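Local coordinates for protein laminin subunit ALPHA-1 (Mus musculus, PDB 2JD4) that forms part of the basement membrane protein laminin-111, its LG4-5 domain pair carrying metal sites and probably serving in anchorage to the cell surface, at residues A[239-242]-A[246-249]; A[258-261]-A[266-269]. The protein carries 4 engineered substitutions. All coordinates share one frame; numbering follows the deposited sequence.

Contact 1: residues A[239-242]-A[246-249]; sequences GISS and DAIG. With MG (magnesium ion), chain D.
The flat backbone carbonyl of Asp246 takes two bonds from Ser242: OG reaches Asp246 O at 3.0 Å in the carbonyl plane, on a lone pair, while Ser242 N meets the same oxygen almost head-on at 3.1 Å. Beyond it, the Asp246 carboxylate turns away from Ser242. Asp246 OD2 binds the magnesium ion at 2.2 Å, and Asp246 OD1 accepts a 2.6 Å hydrogen bond from water 1, itself a magnesium ligand; this second tie should fix the carboxylate's rotation. Asp319 and two further waters bind the same ion. Behind this end the strands run antiparallel at 169°, with Ile240 and Ile248 exchanging N-H...O bonds. Their side chains lie side by side, Ile240 CB 4.0 Å from Ile248 CG1, which a chi1 of 68° places between backbone N and carbonyl carbon. Leu222 and Ile224 of the facing sheet meet Ile248 there. The other face is tight, Ser241 CB standing 3.4 Å from Ala247 CB, and a loop with Gln335 and Asn336 covers it; Ser241 OG also bonds to Asn336 N. This is a beta hairpin end presenting a metal ligand at the rim of a laminin G beta sandwich.

Contact 2: residues A[258-261]-A[266-269]; sequences LFHV and GRIT
His260 ND1 and Thr269 OG1 share a short 2.6 Å hydrogen bond, with the hydroxyl oxygen in the plane of the imidazole, at its edge. Thr269 sets OG1 anti to its own carbonyl carbon (chi1 -62°), and its CG2 also packs beside the ring, 3.4 Å from His260 ND1. Arg267 arrives from another side: its CD lies 3.6 Å from His260 ND1, and a bend at chi3 carries NH1 over one ring face, guanidinium and imidazole planes 40° apart. The guanidinium has its polar partner in a loop, NH2 bonding to Asn336 O. Glu251 of the neighbouring strand 247-253 hydrogen-bonds His260 NE2 through OE2, so both ring nitrogens are engaged, which should keep the ring from turning. A phenylalanine in place of His260 would probably leave Thr269 OG1 and the Glu251 carboxylate without their ring partner. On the other face of the sheet from His260 and Thr269, Val261 and Ile268 both rest on Ile297 of the facing sheet. Their backbones exchange two bonds, Ile268 N to Val261 O at 2.7 Å and Val261 N to Ile268 O at 2.8 Å. Such antiparallel hairpins build the meandering sheets of the laminin G, concanavalin-like beta sandwich.

Overall arrangement
Both segments of contact 1 precede those of contact 2 in the sequence, and their centres lie 10 Å apart in the second laminin G domain of the chain. Each joins the two strands of one hairpin; strands 247-253 and 256-262 pair between them, giving the antiparallel meander 235-241, 247-253, 256-262, 267-272. The junction carries a probable hydrogen bond, Gly249 O to His260 N at 2.9 Å, and packing of Ile248 against Val261, which continues the hydrophobic face from one contact to the next. The loop holding Asn336 touches both contacts. The meander is thus continuous, but of the two hairpin ends contact 1 alone supplies a magnesium ligand; in contact 2 the Val261 side chain stays about 10 Å from the ion.

Contact 1: residues A[239-242]-A[246-249]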
ATOM      1  N   GLY A 239      -3.941  13.631  11.354  1.00 18.08           N
ATOM      2  CA  GLY A 239      -4.863  14.249  12.287  1.00 17.71           C
ATOM      3  C   GLY A 239      -6.027  13.343  12.659  1.00 18.73           C
ATOM      4  O   GLY A 239      -6.600  12.651  11.809  1.00 15.53           O
ATOM      5  N   ILE A 240      -6.360  13.323  13.946  1.00 18.22           N
ATOM      6  CA  ILE A 240      -7.488  12.539  14.450  1.00 20.39           C
ATOM      7  C   ILE A 240      -8.214  13.500  15.383  1.00 18.59           C
ATOM      8  O   ILE A 240      -7.678  13.873  16.430  1.00 16.88           O
ATOM      9  CB  ILE A 240      -7.019  11.306  15.253  1.00 22.85           C
ATOM     10  CG1 ILE A 240      -6.078  10.452  14.395  1.00 21.22           C
ATOM     11  CG2 ILE A 240      -8.228  10.472  15.675  1.00 22.48           C
ATOM     12  CD1 ILE A 240      -5.496   9.259  15.134  1.00 27.15           C
ATOM     13  N   SER A 241      -9.427  13.900  15.015  1.00 16.77           N
ATOM     14  CA  SER A 241     -10.150  14.874  15.826  1.00 18.19           C
ATOM     15  C   SER A 241     -11.643  14.637  16.016  1.00 20.43           C
ATOM     16  O   SER A 241     -12.328  14.132  15.126  1.00 22.05           O
ATOM     17  CB  SER A 241      -9.951  16.264  15.218  1.00 16.25           C
ATOM     18  OG  SER A 241     -10.683  17.255  15.925  1.00 21.10           O
ATOM     19  N   SER A 242     -12.139  15.004  17.195  1.00 22.27           N
ATOM     20  CA  SER A 242     -13.563  14.890  17.485  1.00 24.38           C
ATOM     21  C   SER A 242     -14.158  16.180  16.917  1.00 26.61           C
ATOM     22  O   SER A 242     -13.419  17.104  16.576  1.00 28.25           O
ATOM     23  CB  SER A 242     -13.806  14.841  18.992  1.00 26.65           C
ATOM     24  OG  SER A 242     -13.415  16.060  19.602  1.00 34.79           O
ATOM     25  N   ASP A 246     -11.270  17.480  22.018  1.00 24.45           N
ATOM     26  CA  ASP A 246     -10.249  16.430  22.037  1.00 22.16           C
ATOM     27  C   ASP A 246      -9.710  16.081  20.642  1.00 21.33           C
ATOM     28  O   ASP A 246     -10.480  15.741  19.741  1.00 22.99           O
ATOM     29  CB  ASP A 246     -10.820  15.177  22.707  1.00 21.21           C
ATOM     30  CG  ASP A 246     -11.006  15.354  24.208  1.00 27.40           C
ATOM     31  OD1 ASP A 246     -11.042  16.513  24.671  1.00 22.87           O
ATOM     32  OD2 ASP A 246     -11.118  14.336  24.918  1.00 26.67           O
ATOM     33  N   ALA A 247      -8.389  16.153  20.477  1.00 23.09           N
ATOM     34  CA  ALA A 247      -7.759  15.844  19.189  1.00 23.56           C
ATOM     35  C   ALA A 247      -6.231  15.844  19.230  1.00 25.31           C
ATOM     36  O   ALA A 247      -5.622  16.364  20.168  1.00 23.47           O
ATOM     37  CB  ALA A 247      -8.236  16.839  18.136  1.00 23.41           C
ATOM     38  N   ILE A 248      -5.618  15.241  18.210  1.00 23.45           N
ATOM     39  CA  ILE A 248      -4.160  15.208  18.078  1.00 21.56           C
ATOM     40  C   ILE A 248      -3.804  15.499  16.620  1.00 22.39           C
ATOM     41  O   ILE A 248      -4.593  15.213  15.719  1.00 22.07           O
ATOM     42  CB  ILE A 248      -3.553  13.837  18.469  1.00 24.60           C
ATOM     43  CG1 ILE A 248      -3.951  12.763  17.455  1.00 21.41           C
ATOM     44  CG2 ILE A 248      -4.021  13.439  19.865  1.00 26.67           C
ATOM     45  CD1 ILE A 248      -3.191  11.460  17.637  1.00 22.49           C
ATOM     46  N   GLY A 249      -2.626  16.072  16.390  1.00 24.14           N
ATOM     47  CA  GLY A 249      -2.211  16.388  15.032  1.00 23.24           C
ATOM     48  C   GLY A 249      -0.705  16.394  14.838  1.00 24.07           C
ATOM     49  O   GLY A 249       0.046  16.676  15.770  1.00 24.54           O
TER
HETATM   50 MG    MG D4062     -11.991  14.211  26.961  1.00 26.74          MG
HETATM   51  O   HOH W   1     -11.990  16.439  27.044  1.00 26.81           O
HETATM   52  O   HOH W   2     -13.730  14.057  25.991  1.00 22.35           O
HETATM   53  O   HOH W   3     -10.247  14.208  28.252  1.00 36.41           O

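Contact 2: residues A[258-261]-A[266-269]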
ATOM      1  N   LEU A 258       5.508  19.784  13.986  1.00 26.67           N
ATOM      2  CA  LEU A 258       4.718  20.075  15.176  1.00 25.76           C
ATOM      3  C   LEU A 258       3.806  18.905  15.528  1.00 26.17           C
ATOM      4  O   LEU A 258       3.175  18.304  14.651  1.00 23.01           O
ATOM      5  CB  LEU A 258       3.858  21.320  14.954  1.00 27.38           C
ATOM      6  CG  LEU A 258       4.538  22.568  14.393  1.00 31.65           C
ATOM      7  CD1 LEU A 258       3.512  23.691  14.253  1.00 29.73           C
ATOM      8  CD2 LEU A 258       5.679  22.990  15.306  1.00 31.65           C
ATOM      9  N   PHE A 259       3.750  18.596  16.819  1.00 22.10           N
ATOM     10  CA  PHE A 259       2.920  17.522  17.348  1.00 26.44           C
ATOM     11  C   PHE A 259       2.002  18.171  18.387  1.00 27.98           C
ATOM     12  O   PHE A 259       2.452  18.519  19.479  1.00 27.80           O
ATOM     13  CB  PHE A 259       3.818  16.456  17.991  1.00 21.77           C
ATOM     14  CG  PHE A 259       3.074  15.325  18.654  1.00 23.29           C
ATOM     15  CD1 PHE A 259       1.878  14.848  18.135  1.00 19.53           C
ATOM     16  CD2 PHE A 259       3.615  14.694  19.769  1.00 24.42           C
ATOM     17  CE1 PHE A 259       1.232  13.759  18.713  1.00 26.88           C
ATOM     18  CE2 PHE A 259       2.980  13.600  20.358  1.00 24.14           C
ATOM     19  CZ  PHE A 259       1.786  13.130  19.830  1.00 26.81           C
ATOM     20  N   HIS A 260       0.732  18.358  18.027  1.00 28.59           N
ATOM     21  CA  HIS A 260      -0.249  18.980  18.920  1.00 25.55           C
ATOM     22  C   HIS A 260      -1.136  17.938  19.573  1.00 25.92           C
ATOM     23  O   HIS A 260      -1.487  16.932  18.961  1.00 26.23           O
ATOM     24  CB  HIS A 260      -1.169  19.932  18.153  1.00 25.60           C
ATOM     25  CG  HIS A 260      -0.452  20.936  17.307  1.00 22.20           C
ATOM     26  ND1 HIS A 260       0.296  21.962  17.840  1.00 22.31           N
ATOM     27  CD2 HIS A 260      -0.388  21.079  15.961  1.00 17.67           C
ATOM     28  CE1 HIS A 260       0.792  22.696  16.859  1.00 19.51           C
ATOM     29  NE2 HIS A 260       0.392  22.179  15.709  1.00 17.99           N
ATOM     30  N   VAL A 261      -1.526  18.198  20.813  1.00 26.49           N
ATOM     31  CA  VAL A 261      -2.401  17.294  21.535  1.00 23.28           C
ATOM     32  C   VAL A 261      -3.334  18.112  22.421  1.00 26.84           C
ATOM     33  O   VAL A 261      -2.915  19.105  23.014  1.00 25.13           O
ATOM     34  CB  VAL A 261      -1.586  16.322  22.417  1.00 29.14           C
ATOM     35  CG1 VAL A 261      -2.500  15.598  23.391  1.00 23.49           C
ATOM     36  CG2 VAL A 261      -0.860  15.313  21.537  1.00 28.86           C
ATOM     37  N   GLY A 266      -6.921  22.313  26.635  1.00 29.14           N
ATOM     38  CA  GLY A 266      -6.109  23.227  25.853  1.00 27.84           C
ATOM     39  C   GLY A 266      -5.033  22.519  25.053  1.00 27.07           C
ATOM     40  O   GLY A 266      -4.613  21.417  25.399  1.00 26.19           O
ATOM     41  N   ARG A 267      -4.570  23.160  23.986  1.00 28.65           N
ATOM     42  CA  ARG A 267      -3.544  22.573  23.127  1.00 28.67           C
ATOM     43  C   ARG A 267      -2.149  22.517  23.751  1.00 30.24           C
ATOM     44  O   ARG A 267      -1.659  23.506  24.299  1.00 30.86           O
ATOM     45  CB  ARG A 267      -3.469  23.341  21.803  1.00 25.85           C
ATOM     46  CG  ARG A 267      -2.362  22.855  20.863  1.00 26.52           C
ATOM     47  CD  ARG A 267      -2.344  23.654  19.568  1.00 23.40           C
ATOM     48  NE  ARG A 267      -3.591  23.499  18.823  1.00 23.25           N
ATOM     49  CZ  ARG A 267      -3.880  24.154  17.705  1.00 25.03           C
ATOM     50  NH1 ARG A 267      -3.011  25.015  17.189  1.00 20.80           N
ATOM     51  NH2 ARG A 267      -5.043  23.958  17.107  1.00 21.08           N
ATOM     52  N   ILE A 268      -1.528  21.344  23.658  1.00 28.11           N
ATOM     53  CA  ILE A 268      -0.174  21.109  24.156  1.00 31.20           C
ATOM     54  C   ILE A 268       0.641  20.856  22.886  1.00 29.11           C
ATOM     55  O   ILE A 268       0.257  20.025  22.064  1.00 27.86           O
ATOM     56  CB  ILE A 268      -0.124  19.859  25.065  1.00 32.21           C
ATOM     57  CG1 ILE A 268      -1.102  20.034  26.233  1.00 34.99           C
ATOM     58  CG2 ILE A 268       1.291  19.643  25.584  1.00 32.18           C
ATOM     59  CD1 ILE A 268      -1.244  18.811  27.112  1.00 38.92           C
ATOM     60  N   THR A 269       1.758  21.562  22.724  1.00 30.04           N
ATOM     61  CA  THR A 269       2.562  21.421  21.511  1.00 31.54           C
ATOM     62  C   THR A 269       4.061  21.165  21.665  1.00 34.65           C
ATOM     63  O   THR A 269       4.757  21.887  22.383  1.00 36.76           O
ATOM     64  CB  THR A 269       2.396  22.677  20.630  1.00 30.32           C
ATOM     65  OG1 THR A 269       1.027  22.798  20.231  1.00 29.48           O
ATOM     66  CG2 THR A 269       3.284  22.600  19.392  1.00 33.37           C
TER